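PDB 5C98: Agap007691-pb from Anopheles gambiae, which is of unknown function but belongs to the serpin family, whose members typically inhibit serine proteases. Local coordinates for residues A[26-29]-A[30-34]; A[43-46]-A[47-51]; A[138-141]-A[142-146]; A[160-163]-A[164-168]. All blocks are in the same frame, centred on the assembly; numbering follows the deposited sequence. Where two conformers were deposited one is given.

In the fold
The four contacts follow one another along the chain within the serpin fold. Contact 1 closes helix 15-32 and contact 2 spans helix 43-51; their centres are about 15 Å apart and they touch directly, Tyr28 CD1 lying 3.6 Å from Pro43 CG. Contact 3 takes up the C-terminal two-thirds of helix 133-146, on the other side of the chain's centre from contact 1, with about 28 Å between centres. Contact 4 is the surface turn that leads into strand 169-177, its nearest atoms about 5 Å from contact 3. That strand joins the set: His45 of contact 2 bonds Ser173, while Val140 and Tyr144 of contact 3 pack on Phe172, consistent with helices on both faces of the central serpin sheet.

Contact 1 (A[26-29]-A[30-34]); sequences LEYF and KACYD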
loop_
_atom_site.group_PDB
_atom_site.type_symbol
_atom_site.label_atom_id
_atom_site.label_comp_id
_atom_site.label_asym_id
_atom_site.label_seq_id
_atom_site.Cartn_x
_atom_site.Cartn_y
_atom_site.Cartn_z
ATOM N N LEU A 26 -3.653 -2.306 -9.757
ATOM C CA LEU A 26 -3.937 -1.137 -10.582
ATOM C C LEU A 26 -5.419 -0.798 -10.574
ATOM O O LEU A 26 -5.774 0.383 -10.558
ATOM C CB LEU A 26 -3.399 -1.356 -11.997
ATOM C CG LEU A 26 -1.879 -1.506 -12.074
ATOM C CD1 LEU A 26 -1.517 -1.793 -13.539
ATOM C CD2 LEU A 26 -1.107 -0.312 -11.493
ATOM N N GLU A 27 -6.305 -1.809 -10.568
ATOM C CA GLU A 27 -7.735 -1.530 -10.460
ATOM C C GLU A 27 -8.066 -0.867 -9.134
ATOM O O GLU A 27 -8.838 0.094 -9.078
ATOM C CB GLU A 27 -8.524 -2.832 -10.578
ATOM C CG GLU A 27 -8.570 -3.390 -12.000
ATOM C CD GLU A 27 -9.108 -4.799 -12.067
ATOM O OE1 GLU A 27 -9.060 -5.523 -11.043
ATOM O OE2 GLU A 27 -9.568 -5.190 -13.165
ATOM N N TYR A 28 -7.494 -1.374 -8.048
ATOM C CA TYR A 28 -7.733 -0.791 -6.737
ATOM C C TYR A 28 -7.246 0.652 -6.688
ATOM O O TYR A 28 -7.930 1.537 -6.164
ATOM C CB TYR A 28 -6.985 -1.638 -5.718
ATOM C CG TYR A 28 -7.212 -1.304 -4.259
ATOM C CD1 TYR A 28 -6.591 -0.227 -3.655
ATOM C CD2 TYR A 28 -7.992 -2.128 -3.463
ATOM C CE1 TYR A 28 -6.755 0.031 -2.309
ATOM C CE2 TYR A 28 -8.165 -1.864 -2.124
ATOM C CZ TYR A 28 -7.560 -0.803 -1.557
ATOM O OH TYR A 28 -7.702 -0.545 -0.196
ATOM N N PHE A 29 -6.046 0.899 -7.199
ATOM C CA PHE A 29 -5.526 2.263 -7.170
ATOM C C PHE A 29 -6.409 3.214 -7.967
ATOM O O PHE A 29 -6.658 4.336 -7.525
ATOM C CB PHE A 29 -4.076 2.317 -7.655
ATOM C CG PHE A 29 -3.461 3.676 -7.518
ATOM C CD1 PHE A 29 -3.419 4.302 -6.289
ATOM C CD2 PHE A 29 -2.976 4.356 -8.606
ATOM C CE1 PHE A 29 -2.887 5.564 -6.149
ATOM C CE2 PHE A 29 -2.426 5.616 -8.431
ATOM C CZ PHE A 29 -2.400 6.191 -7.211
ATOM N N LYS A 30 -6.896 2.788 -9.133
ATOM C CA LYS A 30 -7.804 3.636 -9.901
ATOM C C LYS A 30 -9.055 3.960 -9.108
ATOM O O LYS A 30 -9.632 5.038 -9.266
ATOM C CB LYS A 30 -8.224 2.938 -11.205
ATOM C CG LYS A 30 -7.121 2.872 -12.189
ATOM C CD LYS A 30 -7.447 2.000 -13.392
ATOM C CE LYS A 30 -6.129 1.537 -13.986
ATOM N NZ LYS A 30 -6.330 1.053 -15.348
ATOM N N ALA A 31 -9.515 3.030 -8.278
ATOM C CA ALA A 31 -10.719 3.254 -7.489
ATOM C C ALA A 31 -10.480 4.186 -6.315
ATOM O O ALA A 31 -11.441 4.791 -5.830
ATOM C CB ALA A 31 -11.247 1.918 -6.954
ATOM N N CYS A 32 -9.249 4.314 -5.820
ATOM C CA CYS A 32 -9.022 5.239 -4.713
ATOM C C CYS A 32 -8.265 6.510 -5.085
ATOM O O CYS A 32 -8.279 7.462 -4.296
ATOM C CB CYS A 32 -8.404 4.537 -3.497
ATOM S SG CYS A 32 -6.834 3.805 -3.754
ATOM N N TYR A 33 -7.667 6.591 -6.273
ATOM C CA TYR A 33 -6.922 7.782 -6.651
ATOM C C TYR A 33 -7.837 8.987 -6.636
ATOM O O TYR A 33 -8.965 8.938 -7.132
ATOM C CB TYR A 33 -6.347 7.623 -8.054
ATOM C CG TYR A 33 -5.761 8.858 -8.667
ATOM C CD1 TYR A 33 -4.584 9.407 -8.186
ATOM C CD2 TYR A 33 -6.360 9.458 -9.762
ATOM C CE1 TYR A 33 -4.050 10.531 -8.762
ATOM C CE2 TYR A 33 -5.828 10.555 -10.360
ATOM C CZ TYR A 33 -4.654 11.101 -9.877
ATOM O OH TYR A 33 -4.127 12.219 -10.489
ATOM N N ASP A 34 -7.335 10.078 -6.062
ATOM C CA ASP A 34 -8.001 11.375 -6.069
ATOM C C ASP A 34 -6.929 12.368 -6.494
ATOM O O ASP A 34 -5.909 12.507 -5.803
ATOM C CB ASP A 34 -8.547 11.685 -4.679
ATOM C CG ASP A 34 -9.222 13.051 -4.583
ATOM O OD1 ASP A 34 -9.001 13.965 -5.428
ATOM O OD2 ASP A 34 -10.006 13.206 -3.624
#
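Phe29 O is gripped at the end of the helix by two backbone amides: Tyr33 N donates to it at 2.8 Å, and Cys32 N adds a weak bond. Tyr28 O is shared in a similar way, taking weak bonds from Ala31 N and Cys32 N. Lys30 N to Leu26 O, at 3.0 Å, is straighter (163°); the amides of Ala31 and Cys32 share acceptors as helix 15-32 of the serpin fold runs out, and Tyr33 is the first residue to leave helical geometry.

The side chains here follow that last turn. Cys32 SG stands between its own backbone N and carbonyl carbon (chi1 61°), which carries the sulfur back toward both preceding rings; it lies 4.0 Å from Tyr28 CD1 and 4.3 Å from Phe29 CD1, an oblique sulfur-aromatic contact with each. Tyr33 CB sits over one face of the Phe29 ring, off toward the rim. The two rings meet at a slant, planes at 52°, with Phe29 CZ 4.0 Å from Tyr33 CD1. Beyond them, Val254 of helix 250-256 packs against both rings, and Thr292 of helix 289-295 lies against Tyr28 and Cys32. Lys30 runs back past Leu26 O, its CG 3.3 Å away, and its NZ bonds Ile257 O and Asn255 O.

Contact 2 (A[43-46]-A[47-51]); sequences PYHV and RLALS
Residues 43-46 pass into 47-51 as unbroken alpha helix, with four successive i to i+4 bonds starting from the first carbonyl: Arg47 N to Pro43 O at 2.9 Å, Leu48 N to Tyr44 O, Ala49 N to His45 O at 2.8 Å, and Leu50 N to Val46 O. This is the buried helix 43-51, which corresponds to the serpin helix B and has its N-terminal end in what is known in the family as the shutter region, under the central sheet. Consistent with that placement, His45 ND1 bonds the hydroxyl of Ser173 on strand 169-177.

Leu48 covers a face of the Tyr44 ring. Its CD1 stands 3.9 Å above the plane and over the centre, a CH-pi contact only 11° off the ring normal. With CG turned away from its backbone N (chi1 -172°), the tyrosine ring trails alongside the next turn, where the leucine methyl can meet it; Leu85 and Leu89 of helix 75-89 pack against both residues. The imidazole of His45 is met differently: Ala49 CB lies over one face, 4.3 Å from CE1, while Leu48 CB comes in obliquely, 4.2 Å from CD2. Arg47 bends at chi2 (-95°) and sends NH2 to Gln81 OE1, leaving NH1 near the plane of the Tyr44 ring, at its edge and 4.5 Å from CE1.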
loop_
_atom_site.group_PDB
_atom_site.type_symbol
_atom_site.label_atom_id
_atom_site.label_comp_id
_atom_site.label_asym_id
_atom_site.label_seq_id
_atom_site.Cartn_x
_atom_site.Cartn_y
_atom_site.Cartn_z
ATOM N N PRO A 43 -2.477 -2.701 -2.160
ATOM C CA PRO A 43 -3.524 -3.700 -2.414
ATOM C C PRO A 43 -3.054 -5.111 -2.125
ATOM O O PRO A 43 -3.853 -5.962 -1.726
ATOM C CB PRO A 43 -3.862 -3.461 -3.891
ATOM C CG PRO A 43 -3.526 -1.965 -4.085
ATOM C CD PRO A 43 -2.285 -1.796 -3.308
ATOM N N TYR A 44 -1.781 -5.395 -2.360
ATOM C CA TYR A 44 -1.258 -6.722 -2.072
ATOM C C TYR A 44 -1.438 -7.047 -0.607
ATOM O O TYR A 44 -1.850 -8.165 -0.267
ATOM C CB TYR A 44 0.220 -6.790 -2.458
ATOM C CG TYR A 44 0.879 -8.170 -2.406
ATOM C CD1 TYR A 44 0.232 -9.287 -2.913
ATOM C CD2 TYR A 44 2.168 -8.313 -1.939
ATOM C CE1 TYR A 44 0.849 -10.524 -2.926
ATOM C CE2 TYR A 44 2.792 -9.563 -1.940
ATOM C CZ TYR A 44 2.120 -10.633 -2.434
ATOM O OH TYR A 44 2.717 -11.873 -2.468
ATOM N N HIS A 45 -1.114 -6.103 0.297
ATOM C CA HIS A 45 -1.312 -6.410 1.704
ATOM C C HIS A 45 -2.789 -6.395 2.098
ATOM O O HIS A 45 -3.180 -7.111 3.028
ATOM C CB HIS A 45 -0.472 -5.540 2.593
ATOM C CG HIS A 45 -0.322 -6.106 3.957
ATOM N ND1 HIS A 45 -0.783 -5.471 5.085
ATOM C CD2 HIS A 45 0.245 -7.256 4.366
ATOM C CE1 HIS A 45 -0.515 -6.225 6.141
ATOM N NE2 HIS A 45 0.100 -7.320 5.728
ATOM N N VAL A 46 -3.624 -5.607 1.414
ATOM C CA VAL A 46 -5.072 -5.720 1.604
ATOM C C VAL A 46 -5.495 -7.170 1.381
ATOM O O VAL A 46 -6.200 -7.766 2.198
ATOM C CB VAL A 46 -5.817 -4.732 0.684
ATOM C CG1 VAL A 46 -7.307 -5.056 0.562
ATOM C CG2 VAL A 46 -5.619 -3.290 1.120
ATOM N N ARG A 47 -5.062 -7.749 0.262
ATOM C CA ARG A 47 -5.346 -9.150 -0.060
ATOM C C ARG A 47 -4.791 -10.085 1.007
ATOM O O ARG A 47 -5.494 -10.993 1.486
ATOM C CB ARG A 47 -4.805 -9.482 -1.465
ATOM C CG ARG A 47 -4.789 -10.973 -1.796
ATOM C CD ARG A 47 -3.438 -11.586 -1.501
ATOM N NE ARG A 47 -3.390 -12.994 -1.909
ATOM C CZ ARG A 47 -3.164 -13.391 -3.158
ATOM N NH1 ARG A 47 -2.953 -12.508 -4.125
ATOM N NH2 ARG A 47 -3.115 -14.694 -3.434
ATOM N N LEU A 48 -3.534 -9.889 1.396
ATOM C CA LEU A 48 -2.928 -10.836 2.326
ATOM C C LEU A 48 -3.611 -10.786 3.679
ATOM O O LEU A 48 -3.849 -11.836 4.312
ATOM C CB LEU A 48 -1.432 -10.573 2.474
ATOM C CG LEU A 48 -0.645 -10.953 1.227
ATOM C CD1 LEU A 48 0.760 -10.424 1.353
ATOM C CD2 LEU A 48 -0.597 -12.471 0.970
ATOM N N ALA A 49 -3.899 -9.583 4.159
ATOM C CA ALA A 49 -4.509 -9.461 5.474
ATOM C C ALA A 49 -5.939 -9.995 5.456
ATOM O O ALA A 49 -6.338 -10.778 6.323
ATOM C CB ALA A 49 -4.468 -8.018 5.962
ATOM N N LEU A 50 -6.730 -9.586 4.475
ATOM C CA LEU A 50 -8.108 -10.026 4.442
ATOM C C LEU A 50 -8.206 -11.534 4.231
ATOM O O LEU A 50 -9.148 -12.169 4.720
ATOM C CB LEU A 50 -8.841 -9.214 3.370
ATOM C CG LEU A 50 -10.355 -9.216 3.352
ATOM C CD1 LEU A 50 -10.939 -8.935 4.732
ATOM C CD2 LEU A 50 -10.844 -8.201 2.334
ATOM N N SER A 51 -7.254 -12.114 3.522
ATOM C CA SER A 51 -7.251 -13.545 3.242
ATOM C C SER A 51 -7.224 -14.382 4.510
ATOM O O SER A 51 -7.609 -15.559 4.482
ATOM C CB SER A 51 -6.013 -13.909 2.412
ATOM O OG SER A 51 -6.193 -13.618 1.048
#

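Contact 3 (A[138-141]-A[142-146]); sequences LAVN and SFYQR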
loop_
_atom_site.group_PDB
_atom_site.type_symbol
_atom_site.label_atom_id
_atom_site.label_comp_id
_atom_site.label_asym_id
_atom_site.label_seq_id
_atom_site.Cartn_x
_atom_site.Cartn_y
_atom_site.Cartn_z
ATOM N N LEU A 138 -5.900 3.263 21.042
ATOM C CA LEU A 138 -4.578 3.177 21.645
ATOM C C LEU A 138 -3.926 1.828 21.365
ATOM O O LEU A 138 -2.713 1.757 21.136
ATOM C CB LEU A 138 -4.664 3.430 23.150
ATOM C CG LEU A 138 -3.296 3.474 23.840
ATOM C CD1 LEU A 138 -2.440 4.588 23.281
ATOM C CD2 LEU A 138 -3.467 3.638 25.346
ATOM N N ALA A 139 -4.701 0.750 21.370
ATOM C CA ALA A 139 -4.119 -0.553 21.076
ATOM C C ALA A 139 -3.511 -0.569 19.685
ATOM O O ALA A 139 -2.400 -1.075 19.484
ATOM C CB ALA A 139 -5.185 -1.643 21.223
ATOM N N VAL A 140 -4.221 -0.009 18.704
ATOM C CA VAL A 140 -3.713 0.017 17.339
ATOM C C VAL A 140 -2.483 0.909 17.248
ATOM O O VAL A 140 -1.437 0.517 16.710
ATOM C CB VAL A 140 -4.809 0.506 16.371
ATOM C CG1 VAL A 140 -4.266 0.544 14.926
ATOM C CG2 VAL A 140 -6.044 -0.399 16.473
ATOM N N ASN A 141 -2.598 2.129 17.748
ATOM C CA ASN A 141 -1.509 3.090 17.588
ATOM C C ASN A 141 -0.249 2.627 18.306
ATOM O O ASN A 141 0.858 2.794 17.777
ATOM C CB ASN A 141 -1.937 4.470 18.064
ATOM C CG ASN A 141 -2.949 5.103 17.143
ATOM O OD1 ASN A 141 -2.945 4.844 15.936
ATOM N ND2 ASN A 141 -3.845 5.905 17.703
ATOM N N SER A 142 -0.395 2.029 19.503
ATOM C CA SER A 142 0.781 1.561 20.226
ATOM C C SER A 142 1.442 0.385 19.515
ATOM O O SER A 142 2.679 0.299 19.489
ATOM C CB SER A 142 0.439 1.239 21.685
ATOM O OG SER A 142 -0.436 0.138 21.806
ATOM N N PHE A 143 0.656 -0.505 18.906
ATOM C CA PHE A 143 1.243 -1.615 18.160
ATOM C C PHE A 143 2.128 -1.102 17.035
ATOM O O PHE A 143 3.276 -1.543 16.888
ATOM C CB PHE A 143 0.164 -2.533 17.600
ATOM C CG PHE A 143 0.694 -3.608 16.705
ATOM C CD1 PHE A 143 1.213 -4.773 17.249
ATOM C CD2 PHE A 143 0.660 -3.473 15.332
ATOM C CE1 PHE A 143 1.692 -5.764 16.440
ATOM C CE2 PHE A 143 1.146 -4.469 14.526
ATOM C CZ PHE A 143 1.672 -5.609 15.082
ATOM N N TYR A 144 1.613 -0.170 16.223
ATOM C CA TYR A 144 2.395 0.307 15.087
ATOM C C TYR A 144 3.550 1.184 15.537
ATOM O O TYR A 144 4.590 1.203 14.869
ATOM C CB TYR A 144 1.470 0.976 14.062
ATOM C CG TYR A 144 0.665 -0.074 13.309
ATOM C CD1 TYR A 144 1.250 -0.822 12.285
ATOM C CD2 TYR A 144 -0.663 -0.336 13.618
ATOM C CE1 TYR A 144 0.547 -1.778 11.606
ATOM C CE2 TYR A 144 -1.371 -1.306 12.939
ATOM C CZ TYR A 144 -0.770 -2.031 11.934
ATOM O OH TYR A 144 -1.523 -2.986 11.266
ATOM N N GLN A 145 3.428 1.846 16.697
ATOM C CA GLN A 145 4.565 2.585 17.262
ATOM C C GLN A 145 5.673 1.630 17.694
ATOM O O GLN A 145 6.855 1.856 17.396
ATOM C CB GLN A 145 4.124 3.429 18.469
ATOM C CG GLN A 145 3.298 4.653 18.166
ATOM C CD GLN A 145 2.475 5.097 19.364
ATOM O OE1 GLN A 145 2.643 4.592 20.488
ATOM N NE2 GLN A 145 1.572 6.048 19.134
ATOM N N ARG A 146 5.314 0.564 18.408
ATOM C CA ARG A 146 6.306 -0.405 18.855
ATOM C C ARG A 146 6.956 -1.122 17.679
ATOM O O ARG A 146 8.079 -1.618 17.816
ATOM C CB ARG A 146 5.675 -1.459 19.782
ATOM C CG ARG A 146 5.228 -0.973 21.166
ATOM C CD ARG A 146 4.778 -2.153 22.057
ATOM N NE ARG A 146 3.701 -2.982 21.497
ATOM C CZ ARG A 146 2.396 -2.721 21.607
ATOM N NH1 ARG A 146 1.973 -1.641 22.247
ATOM N NH2 ARG A 146 1.511 -3.546 21.057
HETATM O O HOH W 1 -1.235 -2.787 21.346
#
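The Tyr144 ring meets Val140 at its edge, where Val140 O lies near the ring plane, 3.3 Å from CD2. One face of the same ring carries Phe143 CD2, over its centre and 3.7 Å above the plane; in turn, Tyr144 CD2 lies in the plane of the Phe143 ring, at its edge. Tyr144 also stacks with Phe154 of the loop after the helix. The Arg146 guanidinium folds back over its own helix, with Ser142 O and Phe143 CA against one face, both toward the rim. Water 1 sits in plane at its edge, accepting from NH2 at 2.9 Å and donating to Ala139 O at 2.8 Å, which ties the arginine to a carbonyl two turns back.

Val140 and Tyr144 run side by side in the same direction, CG1 3.9 Å from CD2. Tyr144 keeps CG beside its backbone N (chi1 -74°), and this brings the ring back along the valine. On another side of the helix, the Gln145 carboxamide lies against Asn141 O, CD 3.2 Å from it, while its NE2 bonds Glu152 O; Asn141 OD1 accepts from Ile155 N, so both amides hold the segment that follows the helix.

Helix 133-146 corresponds to helix F, which lies across the central serpin sheet: Ala139 rests on strands 95-104 and 124-128, Val140 and Tyr144 reach Phe172 of strand 169-177, Tyr144 OH bonds Leu98 O, and Phe143 stacks with Phe100.

Contact 4 (A[160-163]-A[164-168]); sequences VFSL and PPCHK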
loop_
_atom_site.group_PDB
_atom_site.type_symbol
_atom_site.label_atom_id
_atom_site.label_comp_id
_atom_site.label_asym_id
_atom_site.label_seq_id
_atom_site.Cartn_x
_atom_site.Cartn_y
_atom_site.Cartn_z
ATOM N N VAL A 160 -12.358 3.889 14.812
ATOM C CA VAL A 160 -12.806 2.683 15.499
ATOM C C VAL A 160 -14.114 2.893 16.238
ATOM O O VAL A 160 -14.643 1.940 16.821
ATOM C CB VAL A 160 -11.733 2.128 16.456
ATOM C CG1 VAL A 160 -10.513 1.642 15.676
ATOM C CG2 VAL A 160 -11.358 3.170 17.505
ATOM N N PHE A 161 -14.670 4.098 16.205
ATOM C CA PHE A 161 -15.849 4.415 16.993
ATOM C C PHE A 161 -17.111 3.793 16.403
ATOM O O PHE A 161 -17.275 3.709 15.182
ATOM C CB PHE A 161 -16.053 5.925 17.022
ATOM C CG PHE A 161 -17.376 6.313 17.584
ATOM C CD1 PHE A 161 -17.549 6.390 18.949
ATOM C CD2 PHE A 161 -18.463 6.529 16.751
ATOM C CE1 PHE A 161 -18.777 6.694 19.484
ATOM C CE2 PHE A 161 -19.694 6.844 17.286
ATOM C CZ PHE A 161 -19.851 6.923 18.653
ATOM N N SER A 162 -18.028 3.385 17.288
ATOM C CA SER A 162 -19.366 2.975 16.878
ATOM C C SER A 162 -20.348 3.230 18.008
ATOM O O SER A 162 -19.996 3.119 19.180
ATOM C CB SER A 162 -19.423 1.478 16.494
ATOM O OG SER A 162 -18.879 0.612 17.499
ATOM N N LEU A 163 -21.578 3.590 17.641
ATOM C CA LEU A 163 -22.673 3.570 18.599
ATOM C C LEU A 163 -23.202 2.146 18.707
ATOM O O LEU A 163 -22.932 1.314 17.839
ATOM C CB LEU A 163 -23.797 4.485 18.128
ATOM C CG LEU A 163 -23.556 5.980 18.275
ATOM C CD1 LEU A 163 -24.587 6.792 17.473
ATOM C CD2 LEU A 163 -23.613 6.386 19.758
ATOM N N PRO A 164 -23.958 1.828 19.779
ATOM C CA PRO A 164 -24.512 0.469 19.916
ATOM C C PRO A 164 -25.434 0.152 18.744
ATOM O O PRO A 164 -26.123 1.063 18.293
ATOM C CB PRO A 164 -25.330 0.540 21.215
ATOM C CG PRO A 164 -24.738 1.680 21.972
ATOM C CD PRO A 164 -24.261 2.666 20.950
ATOM N N PRO A 165 -25.423 -1.093 18.239
ATOM C CA PRO A 165 -24.563 -2.196 18.678
ATOM C C PRO A 165 -23.153 -2.013 18.154
ATOM O O PRO A 165 -22.957 -1.842 16.947
ATOM C CB PRO A 165 -25.221 -3.414 18.041
ATOM C CG PRO A 165 -25.855 -2.874 16.799
ATOM C CD PRO A 165 -26.345 -1.507 17.166
ATOM N N CYS A 166 -22.187 -2.042 19.059
ATOM C CA CYS A 166 -20.836 -1.642 18.710
ATOM C C CYS A 166 -20.133 -2.709 17.865
ATOM O O CYS A 166 -20.553 -3.867 17.779
ATOM C CB CYS A 166 -20.035 -1.350 19.968
ATOM S SG CYS A 166 -20.717 0.067 20.873
ATOM N N HIS A 167 -19.044 -2.283 17.236
ATOM C CA HIS A 167 -18.262 -3.174 16.389
ATOM C C HIS A 167 -17.719 -4.351 17.186
ATOM O O HIS A 167 -17.431 -4.238 18.379
ATOM C CB HIS A 167 -17.076 -2.408 15.823
ATOM C CG HIS A 167 -17.454 -1.359 14.836
ATOM N ND1 HIS A 167 -18.692 -1.307 14.235
ATOM C CD2 HIS A 167 -16.733 -0.338 14.312
ATOM C CE1 HIS A 167 -18.723 -0.287 13.390
ATOM N NE2 HIS A 167 -17.552 0.321 13.425
ATOM N N LYS A 168 -17.579 -5.502 16.503
ATOM C CA LYS A 168 -16.998 -6.705 17.094
ATOM C C LYS A 168 -15.630 -7.067 16.546
ATOM O O LYS A 168 -14.894 -7.780 17.231
ATOM C CB LYS A 168 -17.916 -7.914 16.867
ATOM C CG LYS A 168 -19.312 -7.771 17.473
ATOM C CD LYS A 168 -20.137 -9.027 17.193
ATOM C CE LYS A 168 -21.621 -8.747 17.184
ATOM N NZ LYS A 168 -22.114 -8.368 18.523
HETATM O O HOH W 2 -15.470 2.780 13.268
#
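A reversal of the chain in the loop between helix 157-160 and strand 169-177 brings Ser162 back against His167, the two arms running 155° apart. The hydroxyl of Ser162 closes the turn by accepting from the backbone: His167 N donates to OG at 2.9 Å, with a fairly straight N-H angle of 159°. A chi1 of 52° swings OG across the turn, where it also comes within 3.2 Å of Cys166 CA.

The same serine supplies a CH-pi contact. Its CB lies squarely over the centre of the His167 ring, 3.6 Å from the centroid. At the edge of that ring, in its plane, water 2 stands 3.2 Å from NE2 and donates to Phe161 O at 2.8 Å, bridging the two arms a second time. The bend itself is made by Leu163, Pro164 and Pro165, with a cis peptide before Pro165.

Val160 is buried against Ser136 and Ala137 of helix 133-146, and at the other end of the loop Lys168 N hydrogen-bonds Asn319 OD1. This reversal belongs to the serpin connection that returns from helix F to strand 169-177 of the central sheet.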